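Local coordinates for protein enoyl-CoA hydratase (Mycobacterium tuberculosis, PDB 5KJP) that probably catalyses the reversible hydration of trans-2-enoyl-CoA thioesters to 3-hydroxyacyl-CoA in fatty acid metabolism, as a member of the crotonase superfamily, at residues A[105-110]-A[119-124]; A[113-118]-A[136-141]; A[126-131]-A[184-189]. One frame throughout, in Å; residues are numbered along the deposited sequence.

Contact 1 (A[105-110]-A[119-124]); sequences LIAAVE and ELALAA
Ala121 of helix 116-123 rests against Ala107 of strand 105-109, their methyl groups meeting CB to CB at 4.3 Å. The pair belongs to the crotonase fold, where a helix links two neighbouring parallel strands of the central sheet, here 105-109 and 126-130, in a beta-alpha-beta crossover. Alanine suits both places: Ala107 CB also lies 4.1 Å from Ala121 CA, so the helix backbone itself settles close to the strand. No hydrogen bond crosses the contact, and its atoms are held by close apolar packing in the core of the subunit. Ala121 also touches Ile127 of the next strand.

Past Ala121 the helix comes to its end, where Arg157 donates a hydrogen bond from NH1 to Leu122 O and weak ones from NH2 to Ala121 O and Ala124 O. A cation placed on these carbonyls probably suits the negative end of the helix dipole as well.

Ala124, already in the turn toward strand 126-130, points its methyl at the strand and fits beside two inward-facing residues. Ala124 CB is 4.0 Å from Ala107 CB, a short side chain that leaves room for it. Leu105 supplies the bulk, its CG and CD2 both reaching Ala124 CB. Its CG is anti to the backbone N (chi1 175°), which lays the branch alongside Ala124 and brings CD2 within 3.8 Å of Ala124 CB. Ile106, between Leu105 and Ala107 in sequence, points away, onto helix 193-205. The closest approach involves the strand backbone: Leu105 O lies 3.5 Å from Ala124 CB.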
ATOM      1  N   LEU A 105     -11.852   6.409  15.485  1.00 11.22           N
ATOM      2  CA  LEU A 105     -11.028   7.353  16.211  1.00 10.92           C
ATOM      3  C   LEU A 105     -10.258   8.219  15.229  1.00 13.29           C
ATOM      4  O   LEU A 105      -9.574   7.714  14.335  1.00 12.35           O
ATOM      5  CB  LEU A 105     -10.062   6.618  17.142  1.00 11.58           C
ATOM      6  CG  LEU A 105      -9.039   7.478  17.880  1.00 10.94           C
ATOM      7  CD1 LEU A 105      -9.717   8.466  18.840  1.00 13.61           C
ATOM      8  CD2 LEU A 105      -8.053   6.574  18.612  1.00 12.40           C
ATOM      9  N   ILE A 106     -10.372   9.527  15.410  1.00 10.16           N
ATOM     10  CA  ILE A 106      -9.642  10.494  14.602  1.00 12.00           C
ATOM     11  C   ILE A 106      -8.576  11.168  15.457  1.00 15.56           C
ATOM     12  O   ILE A 106      -8.875  11.633  16.556  1.00 14.05           O
ATOM     13  CB  ILE A 106     -10.587  11.579  14.036  1.00 10.12           C
ATOM     14  CG1 ILE A 106     -11.693  10.946  13.188  1.00 11.16           C
ATOM     15  CG2 ILE A 106      -9.799  12.624  13.239  1.00 10.54           C
ATOM     16  CD1 ILE A 106     -12.938  11.820  13.065  1.00 16.13           C
ATOM     17  N   ALA A 107      -7.339  11.219  14.967  1.00 10.74           N
ATOM     18  CA  ALA A 107      -6.313  12.003  15.648  1.00 12.79           C
ATOM     19  C   ALA A 107      -6.236  13.406  15.046  1.00 12.00           C
ATOM     20  O   ALA A 107      -6.095  13.556  13.831  1.00 14.39           O
ATOM     21  CB  ALA A 107      -4.954  11.301  15.567  1.00 13.48           C
ATOM     22  N   ALA A 108      -6.353  14.427  15.896  1.00 11.63           N
ATOM     23  CA  ALA A 108      -6.227  15.816  15.456  1.00 14.83           C
ATOM     24  C   ALA A 108      -4.876  16.368  15.881  1.00 15.80           C
ATOM     25  O   ALA A 108      -4.660  16.691  17.056  1.00 12.99           O
ATOM     26  CB  ALA A 108      -7.361  16.674  16.023  1.00 13.58           C
ATOM     27  N   VAL A 109      -3.971  16.484  14.914  1.00 13.45           N
ATOM     28  CA  VAL A 109      -2.562  16.735  15.204  1.00 15.87           C
ATOM     29  C   VAL A 109      -2.154  18.185  14.950  1.00 14.67           C
ATOM     30  O   VAL A 109      -2.354  18.713  13.857  1.00 13.28           O
ATOM     31  CB  VAL A 109      -1.657  15.806  14.366  1.00 15.33           C
ATOM     32  CG1 VAL A 109      -0.171  16.126  14.604  1.00 12.23           C
ATOM     33  CG2 VAL A 109      -1.965  14.339  14.686  1.00 16.35           C
ATOM     34  N   GLU A 110      -1.608  18.805  15.990  1.00 12.71           N
ATOM     35  CA  GLU A 110      -0.911  20.086  15.912  1.00 12.29           C
ATOM     36  C   GLU A 110       0.531  19.849  16.354  1.00 17.68           C
ATOM     37  O   GLU A 110       0.804  18.909  17.116  1.00 13.76           O
ATOM     38  CB  GLU A 110      -1.561  21.148  16.814  1.00 13.71           C
ATOM     39  CG  GLU A 110      -3.045  21.424  16.568  1.00 14.07           C
ATOM     40  CD  GLU A 110      -3.298  22.455  15.477  1.00 20.20           C
ATOM     41  OE1 GLU A 110      -2.329  23.075  14.984  1.00 18.05           O
ATOM     42  OE2 GLU A 110      -4.483  22.655  15.126  1.00 16.97           O
ATOM     43  N   GLU A 119       2.932   6.942  17.104  1.00 12.01           N
ATOM     44  CA  GLU A 119       2.292   5.646  17.311  1.00 12.61           C
ATOM     45  C   GLU A 119       0.840   5.773  17.796  1.00 14.21           C
ATOM     46  O   GLU A 119      -0.015   4.982  17.382  1.00 12.16           O
ATOM     47  CB  GLU A 119       3.115   4.805  18.276  1.00 14.97           C
ATOM     48  CG  GLU A 119       4.501   4.528  17.694  1.00 16.13           C
ATOM     49  CD  GLU A 119       5.332   3.609  18.544  1.00 22.35           C
ATOM     50  OE1 GLU A 119       5.497   3.891  19.751  1.00 22.85           O
ATOM     51  OE2 GLU A 119       5.835   2.604  17.995  1.00 21.62           O
ATOM     52  N   LEU A 120       0.543   6.763  18.639  1.00 12.84           N
ATOM     53  CA  LEU A 120      -0.858   7.036  18.980  1.00 15.87           C
ATOM     54  C   LEU A 120      -1.673   7.388  17.732  1.00 13.58           C
ATOM     55  O   LEU A 120      -2.788   6.890  17.550  1.00 14.02           O
ATOM     56  CB  LEU A 120      -0.981   8.176  19.995  1.00 13.43           C
ATOM     57  CG  LEU A 120      -0.353   8.000  21.375  1.00 18.69           C
ATOM     58  CD1 LEU A 120      -0.694   9.199  22.250  1.00 18.68           C
ATOM     59  CD2 LEU A 120      -0.827   6.697  22.008  1.00 18.74           C
ATOM     60  N   ALA A 121      -1.122   8.256  16.885  1.00  9.78           N
ATOM     61  CA  ALA A 121      -1.821   8.664  15.667  1.00 15.81           C
ATOM     62  C   ALA A 121      -2.073   7.463  14.752  1.00 14.88           C
ATOM     63  O   ALA A 121      -3.139   7.347  14.154  1.00 13.11           O
ATOM     64  CB  ALA A 121      -1.031   9.752  14.927  1.00 12.61           C
ATOM     65  N   LEU A 122      -1.092   6.569  14.657  1.00 12.81           N
ATOM     66  CA  LEU A 122      -1.216   5.372  13.819  1.00 13.39           C
ATOM     67  C   LEU A 122      -2.254   4.393  14.351  1.00 14.89           C
ATOM     68  O   LEU A 122      -2.832   3.618  13.591  1.00 15.24           O
ATOM     69  CB  LEU A 122       0.141   4.662  13.696  1.00 11.55           C
ATOM     70  CG  LEU A 122       1.134   5.383  12.791  1.00 11.32           C
ATOM     71  CD1 LEU A 122       2.520   4.778  12.936  1.00 13.04           C
ATOM     72  CD2 LEU A 122       0.662   5.296  11.340  1.00 13.74           C
ATOM     73  N   ALA A 123      -2.483   4.422  15.660  1.00 14.53           N
ATOM     74  CA  ALA A 123      -3.486   3.551  16.263  1.00 13.48           C
ATOM     75  C   ALA A 123      -4.899   4.092  16.036  1.00 14.37           C
ATOM     76  O   ALA A 123      -5.879   3.366  16.199  1.00 16.13           O
ATOM     77  CB  ALA A 123      -3.214   3.379  17.748  1.00 13.59           C
ATOM     78  N   ALA A 124      -4.998   5.370  15.677  1.00 12.62           N
ATOM     79  CA  ALA A 124      -6.270   5.952  15.256  1.00 11.91           C
ATOM     80  C   ALA A 124      -6.572   5.517  13.822  1.00 16.70           C
ATOM     81  O   ALA A 124      -5.715   4.952  13.150  1.00 14.80           O
ATOM     82  CB  ALA A 124      -6.234   7.480  15.360  1.00 10.48           C
TER

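Contact 2 (A[113-118]-A[136-141])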
ATOM      1  N   ALA A 113       3.966  15.272  16.594  1.00 13.90           N
ATOM      2  CA  ALA A 113       3.565  13.927  16.990  1.00 14.92           C
ATOM      3  C   ALA A 113       4.760  13.011  16.765  1.00 16.50           C
ATOM      4  O   ALA A 113       4.958  12.504  15.653  1.00 17.09           O
ATOM      5  CB  ALA A 113       2.357  13.447  16.183  1.00 14.89           C
ATOM      6  N   LEU A 114       5.576  12.821  17.797  1.00 14.44           N
ATOM      7  CA  LEU A 114       6.832  12.092  17.630  1.00 13.51           C
ATOM      8  C   LEU A 114       6.907  10.814  18.457  1.00 15.84           C
ATOM      9  O   LEU A 114       6.394  10.756  19.580  1.00 17.12           O
ATOM     10  CB  LEU A 114       8.022  12.991  17.987  1.00 19.27           C
ATOM     11  CG  LEU A 114       8.238  14.216  17.098  1.00 23.44           C
ATOM     12  CD1 LEU A 114       9.309  15.125  17.691  1.00 23.74           C
ATOM     13  CD2 LEU A 114       8.609  13.776  15.683  1.00 25.26           C
ATOM     14  N   ALA A 115       7.569   9.809  17.887  1.00 13.80           N
ATOM     15  CA  ALA A 115       7.811   8.524  18.540  1.00 14.49           C
ATOM     16  C   ALA A 115       6.484   7.922  18.970  1.00 16.84           C
ATOM     17  O   ALA A 115       5.620   7.671  18.128  1.00 14.77           O
ATOM     18  CB  ALA A 115       8.764   8.688  19.732  1.00 15.24           C
ATOM     19  N   GLY A 116       6.303   7.718  20.273  1.00 16.51           N
ATOM     20  CA  GLY A 116       5.021   7.253  20.788  1.00 16.80           C
ATOM     21  C   GLY A 116       3.834   8.098  20.339  1.00 14.30           C
ATOM     22  O   GLY A 116       2.718   7.594  20.200  1.00 14.75           O
ATOM     23  N   GLY A 117       4.073   9.386  20.106  1.00 15.61           N
ATOM     24  CA  GLY A 117       3.044  10.278  19.601  1.00 14.42           C
ATOM     25  C   GLY A 117       2.578   9.907  18.200  1.00 17.09           C
ATOM     26  O   GLY A 117       1.380   9.925  17.906  1.00 11.71           O
ATOM     27  N   THR A 118       3.528   9.573  17.327  1.00 12.75           N
ATOM     28  CA  THR A 118       3.184   9.098  15.996  1.00 14.32           C
ATOM     29  C   THR A 118       2.493   7.745  16.139  1.00 14.48           C
ATOM     30  O   THR A 118       1.538   7.450  15.424  1.00 12.12           O
ATOM     31  CB  THR A 118       4.440   9.006  15.075  1.00 10.08           C
ATOM     32  OG1 THR A 118       4.653  10.277  14.445  1.00 15.37           O
ATOM     33  CG2 THR A 118       4.269   7.939  13.993  1.00 13.26           C
ATOM     34  N   GLY A 136       7.071  11.453  13.117  1.00 13.21           N
ATOM     35  CA  GLY A 136       8.380  10.832  13.080  1.00 12.26           C
ATOM     36  C   GLY A 136       8.508   9.729  14.106  1.00 14.72           C
ATOM     37  O   GLY A 136       7.788   9.703  15.118  1.00 15.15           O
ATOM     38  N   ILE A 137       9.426   8.811  13.833  1.00 13.38           N
ATOM     39  CA  ILE A 137       9.770   7.753  14.774  1.00 12.99           C
ATOM     40  C   ILE A 137      11.296   7.718  14.919  1.00 12.13           C
ATOM     41  O   ILE A 137      11.986   6.923  14.270  1.00 15.29           O
ATOM     42  CB  ILE A 137       9.219   6.380  14.328  1.00 14.98           C
ATOM     43  CG1 ILE A 137       9.382   6.183  12.814  1.00 15.23           C
ATOM     44  CG2 ILE A 137       7.730   6.270  14.692  1.00 16.35           C
ATOM     45  CD1 ILE A 137       9.036   4.762  12.339  1.00 17.17           C
ATOM     46  N   PRO A 138      11.833   8.606  15.765  1.00 14.52           N
ATOM     47  CA  PRO A 138      13.280   8.785  15.905  1.00 16.89           C
ATOM     48  C   PRO A 138      13.939   7.797  16.879  1.00 19.30           C
ATOM     49  O   PRO A 138      15.084   8.024  17.274  1.00 16.59           O
ATOM     50  CB  PRO A 138      13.392  10.217  16.430  1.00 19.53           C
ATOM     51  CG  PRO A 138      12.159  10.404  17.240  1.00 18.88           C
ATOM     52  CD  PRO A 138      11.073   9.596  16.551  1.00 15.07           C
ATOM     53  N   GLU A 139      13.243   6.718  17.235  1.00 18.98           N
ATOM     54  CA  GLU A 139      13.733   5.786  18.255  1.00 20.03           C
ATOM     55  C   GLU A 139      15.152   5.266  17.979  1.00 16.05           C
ATOM     56  O   GLU A 139      15.954   5.137  18.907  1.00 16.31           O
ATOM     57  CB  GLU A 139      12.758   4.605  18.401  1.00 23.10           C
ATOM     58  CG  GLU A 139      11.502   4.904  19.250  1.00 29.92           C
ATOM     59  CD  GLU A 139      10.367   5.587  18.475  1.00 33.07           C
ATOM     60  OE1 GLU A 139      10.633   6.235  17.440  1.00 20.98           O
ATOM     61  OE2 GLU A 139       9.194   5.472  18.904  1.00 35.39           O
ATOM     62  N   VAL A 140      15.475   4.992  16.714  1.00 15.23           N
ATOM     63  CA  VAL A 140      16.791   4.426  16.392  1.00 16.73           C
ATOM     64  C   VAL A 140      17.934   5.383  16.728  1.00 14.95           C
ATOM     65  O   VAL A 140      19.068   4.955  16.910  1.00 16.14           O
ATOM     66  CB  VAL A 140      16.907   4.031  14.896  1.00 18.19           C
ATOM     67  CG1 VAL A 140      16.023   2.820  14.584  1.00 17.76           C
ATOM     68  CG2 VAL A 140      16.588   5.221  13.996  1.00 16.58           C
ATOM     69  N   LYS A 141      17.637   6.676  16.811  1.00 15.66           N
ATOM     70  CA  LYS A 141      18.657   7.665  17.168  1.00 17.82           C
ATOM     71  C   LYS A 141      19.178   7.449  18.591  1.00 17.07           C
ATOM     72  O   LYS A 141      20.313   7.825  18.908  1.00 19.47           O
ATOM     73  CB  LYS A 141      18.102   9.085  17.028  1.00 18.28           C
ATOM     74  CG  LYS A 141      17.725   9.480  15.602  1.00 22.66           C
ATOM     75  CD  LYS A 141      17.315  10.947  15.534  1.00 26.27           C
ATOM     76  CE  LYS A 141      17.144  11.417  14.098  1.00 33.25           C
ATOM     77  NZ  LYS A 141      16.491  12.761  14.027  1.00 42.08           N
TER
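Ala115 N donates to Gly136 O (2.8 Å), and Gly136 N in turn donates to Thr118 OG1 (3.0 Å) in a nearly straight bond, N-H...O 172°. Strand 112-114 runs parallel to strand 134-136 in a small three-stranded sheet of the crotonase fold, and helix 116-123 opens right after it; Gly116 probably corresponds to the glycine whose N-H lines the oxyanion hole in relatives. The Thr118 hydroxyl both accepts and gives: its proton goes back to Ala113 O at 2.6 Å, approaching from above that carbonyl plane. With OG1 anti to the carbonyl carbon (chi1 -87°), one small branched side chain joins both backbones. At the backbone angles of Gly136 a CB would jam against the preceding carbonyl. Packing is a separate limit, since Leu114 lays CD2 near the bare Gly136 CA, at 3.9 Å.

Farther out, Ala115 stands at the N-cap position, its methyl meeting the Pro138 ring at CD (4.0 Å). The bend of Glu139 at chi2 (84°) returns its carboxylate to this alanine, with OE2 3.3 Å from Ala115 CB. Glu139 probably corresponds to an active-site glutamate of related hydratases. Thr118 lies roughly perpendicular to Ile137, CG2 to CG2 at 3.9 Å.

Contact 3 (A[126-131]-A[184-189]); sequences LIVAAR and VNVLAE
Asn185 grips Ile127 twice: its OD1 accepts from Ile127 N at 2.8 Å (N-H...O 166°), while its own backbone N gives to Ile127 O, also at 2.8 Å. The side chain thus stands in for a strand carbonyl just before the true parallel pairing starts. From there Ala129 N binds Val186 O, Ala188 N binds Ala129 O and Arg131 N binds Ala188 O, joining strands 126-130 and 186-188, whose short axes run 26° apart.

Around these bonds the side chains sort by face. Val128 and Val186 run alongside each other in the same direction, with Val128 CG2 3.9 Å from Val186 CB; branched valines suit the extended backbone. On the opposite face Val184 CG2 reaches the small Ala129 CB at 3.8 Å and meets Ile127 CG2 at 4.0 Å.

At the exposed end, Leu187 lies roughly perpendicular to Arg131 and sets CB over the centre of the guanidinium, 4.0 Å above its plane. Glu189 OE2 makes a long salt bridge to Arg131 NE (3.5 Å), but Glu176 holds NH1 and is the stronger partner.

In turn, Asn185 is steadied through ND2 by Glu165 OE1 and Ala161 O, both of the third subunit, which links the edge of the sheet to a neighbouring subunit of the trimer. Strand 186-188 is the last strand of the central crotonase sheet within this chain. Strand 105-109 pairs on the other side of 126-130, helix 193-205 packs on the Leu126 and Val128 face, and helix 175-180 lies against Leu187 and Val184.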
ATOM      1  N   LEU A 126      -8.051   7.665  11.414  1.00 11.85           N
ATOM      2  CA  LEU A 126      -7.981   8.809  10.526  1.00  9.23           C
ATOM      3  C   LEU A 126      -7.131   9.872  11.192  1.00 15.68           C
ATOM      4  O   LEU A 126      -7.121   9.984  12.425  1.00 12.99           O
ATOM      5  CB  LEU A 126      -9.379   9.351  10.232  1.00  9.56           C
ATOM      6  CG  LEU A 126     -10.395   8.360   9.664  1.00 13.03           C
ATOM      7  CD1 LEU A 126     -11.786   8.952   9.645  1.00 19.74           C
ATOM      8  CD2 LEU A 126      -9.974   7.952   8.259  1.00 12.93           C
ATOM      9  N   ILE A 127      -6.417  10.648  10.384  1.00 11.69           N
ATOM     10  CA  ILE A 127      -5.593  11.722  10.911  1.00  9.54           C
ATOM     11  C   ILE A 127      -5.904  13.049  10.230  1.00 12.05           C
ATOM     12  O   ILE A 127      -5.868  13.167   9.001  1.00 13.53           O
ATOM     13  CB  ILE A 127      -4.086  11.409  10.754  1.00 12.69           C
ATOM     14  CG1 ILE A 127      -3.720  10.126  11.513  1.00 11.68           C
ATOM     15  CG2 ILE A 127      -3.242  12.597  11.240  1.00 15.69           C
ATOM     16  CD1 ILE A 127      -2.281   9.641  11.274  1.00 10.79           C
ATOM     17  N   VAL A 128      -6.230  14.040  11.049  1.00 11.88           N
ATOM     18  CA  VAL A 128      -6.310  15.423  10.611  1.00 11.77           C
ATOM     19  C   VAL A 128      -5.102  16.139  11.183  1.00 14.03           C
ATOM     20  O   VAL A 128      -4.855  16.073  12.390  1.00 15.45           O
ATOM     21  CB  VAL A 128      -7.608  16.097  11.089  1.00 12.87           C
ATOM     22  CG1 VAL A 128      -7.630  17.571  10.679  1.00 13.36           C
ATOM     23  CG2 VAL A 128      -8.819  15.346  10.533  1.00 14.90           C
ATOM     24  N   ALA A 129      -4.324  16.801  10.336  1.00 13.32           N
ATOM     25  CA  ALA A 129      -3.104  17.432  10.826  1.00 17.26           C
ATOM     26  C   ALA A 129      -2.947  18.862  10.328  1.00 12.33           C
ATOM     27  O   ALA A 129      -3.245  19.171   9.168  1.00 14.18           O
ATOM     28  CB  ALA A 129      -1.883  16.595  10.428  1.00 13.50           C
ATOM     29  N   ALA A 130      -2.480  19.733  11.214  1.00 13.72           N
ATOM     30  CA  ALA A 130      -2.142  21.100  10.834  1.00 18.85           C
ATOM     31  C   ALA A 130      -1.029  21.087   9.795  1.00 14.42           C
ATOM     32  O   ALA A 130      -0.169  20.212   9.814  1.00 15.32           O
ATOM     33  CB  ALA A 130      -1.725  21.911  12.056  1.00 17.11           C
ATOM     34  N   ARG A 131      -1.044  22.061   8.891  1.00 17.91           N
ATOM     35  CA  ARG A 131      -0.061  22.120   7.814  1.00 18.37           C
ATOM     36  C   ARG A 131       1.362  22.299   8.335  1.00 20.50           C
ATOM     37  O   ARG A 131       2.326  22.018   7.626  1.00 24.91           O
ATOM     38  CB  ARG A 131      -0.410  23.253   6.841  1.00 24.84           C
ATOM     39  CG  ARG A 131      -1.656  22.973   6.021  1.00 29.22           C
ATOM     40  CD  ARG A 131      -1.937  24.069   4.999  1.00 39.64           C
ATOM     41  NE  ARG A 131      -3.099  23.721   4.184  1.00 46.30           N
ATOM     42  CZ  ARG A 131      -3.038  22.995   3.073  1.00 44.43           C
ATOM     43  NH1 ARG A 131      -1.866  22.551   2.633  1.00 38.69           N
ATOM     44  NH2 ARG A 131      -4.147  22.720   2.396  1.00 48.74           N
ATOM     45  N   VAL A 184      -2.030  11.381   6.257  1.00 14.00           N
ATOM     46  CA  VAL A 184      -2.914  12.429   6.747  1.00 13.88           C
ATOM     47  C   VAL A 184      -4.117  12.557   5.814  1.00 13.23           C
ATOM     48  O   VAL A 184      -3.966  12.774   4.612  1.00 14.02           O
ATOM     49  CB  VAL A 184      -2.179  13.788   6.852  1.00 16.31           C
ATOM     50  CG1 VAL A 184      -3.172  14.922   7.049  1.00 15.58           C
ATOM     51  CG2 VAL A 184      -1.142  13.758   7.992  1.00 12.99           C
ATOM     52  N   ASN A 185      -5.312  12.405   6.374  1.00 11.42           N
ATOM     53  CA  ASN A 185      -6.549  12.531   5.611  1.00 13.48           C
ATOM     54  C   ASN A 185      -6.872  13.970   5.230  1.00 16.83           C
ATOM     55  O   ASN A 185      -7.246  14.263   4.093  1.00 16.08           O
ATOM     56  CB  ASN A 185      -7.710  11.950   6.417  1.00 16.87           C
ATOM     57  CG  ASN A 185      -7.551  10.472   6.666  1.00 18.29           C
ATOM     58  OD1 ASN A 185      -6.925  10.052   7.645  1.00 14.46           O
ATOM     59  ND2 ASN A 185      -8.104   9.668   5.768  1.00 13.50           N
ATOM     60  N   VAL A 186      -6.734  14.862   6.204  1.00 14.43           N
ATOM     61  CA  VAL A 186      -7.117  16.254   6.045  1.00 15.39           C
ATOM     62  C   VAL A 186      -6.008  17.166   6.551  1.00 14.75           C
ATOM     63  O   VAL A 186      -5.562  17.032   7.694  1.00 15.29           O
ATOM     64  CB  VAL A 186      -8.430  16.563   6.818  1.00 22.40           C
ATOM     65  CG1 VAL A 186      -8.757  18.064   6.767  1.00 21.58           C
ATOM     66  CG2 VAL A 186      -9.590  15.719   6.275  1.00 26.63           C
ATOM     67  N   LEU A 187      -5.547  18.071   5.695  1.00 15.75           N
ATOM     68  CA  LEU A 187      -4.623  19.117   6.116  1.00 15.34           C
ATOM     69  C   LEU A 187      -5.417  20.324   6.576  1.00 23.25           C
ATOM     70  O   LEU A 187      -6.299  20.796   5.859  1.00 24.03           O
ATOM     71  CB  LEU A 187      -3.686  19.519   4.982  1.00 19.96           C
ATOM     72  CG  LEU A 187      -2.484  18.631   4.694  1.00 18.75           C
ATOM     73  CD1 LEU A 187      -1.829  19.103   3.399  1.00 26.08           C
ATOM     74  CD2 LEU A 187      -1.502  18.680   5.867  1.00 16.24           C
ATOM     75  N   ALA A 188      -5.103  20.818   7.766  1.00 17.85           N
ATOM     76  CA  ALA A 188      -5.819  21.953   8.333  1.00 18.64           C
ATOM     77  C   ALA A 188      -4.893  23.150   8.484  1.00 20.95           C
ATOM     78  O   ALA A 188      -3.675  22.994   8.563  1.00 19.01           O
ATOM     79  CB  ALA A 188      -6.426  21.576   9.687  1.00 14.00           C
ATOM     80  N   GLU A 189      -5.471  24.350   8.498  1.00 17.79           N
ATOM     81  CA  GLU A 189      -4.711  25.542   8.853  1.00 23.00           C
ATOM     82  C   GLU A 189      -4.191  25.353  10.275  1.00 17.60           C
ATOM     83  O   GLU A 189      -4.864  24.728  11.096  1.00 16.61           O
ATOM     84  CB  GLU A 189      -5.571  26.809   8.747  1.00 26.43           C
ATOM     85  CG  GLU A 189      -5.929  27.211   7.317  1.00 33.87           C
ATOM     86  CD  GLU A 189      -4.712  27.295   6.425  1.00 39.70           C
ATOM     87  OE1 GLU A 189      -3.745  27.986   6.806  1.00 55.45           O
ATOM     88  OE2 GLU A 189      -4.713  26.658   5.351  1.00 48.77           O
TER

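How the contacts relate
Contacts 1 and 3 share the central sheet, their centres 10 Å apart: strands 105-109 and 126-130 are neighbours, with probable hydrogen bonds from Val109 N to Val128 O (2.7 Å) and from Val128 N to Ala107 O (2.8 Å). Helix 116-123 joins contact 1 to contact 2, 13 Å away centre to centre, since its start is tied to 136-141 and its end packs on 105-110. There Glu119 OE1 lies 4.1 Å from Glu139 OE2; the two probably correspond to the paired active-site glutamates of enoyl-CoA hydratases. Contact 3, centred about 18 Å from contact 2, lies at the sheet edge facing another subunit.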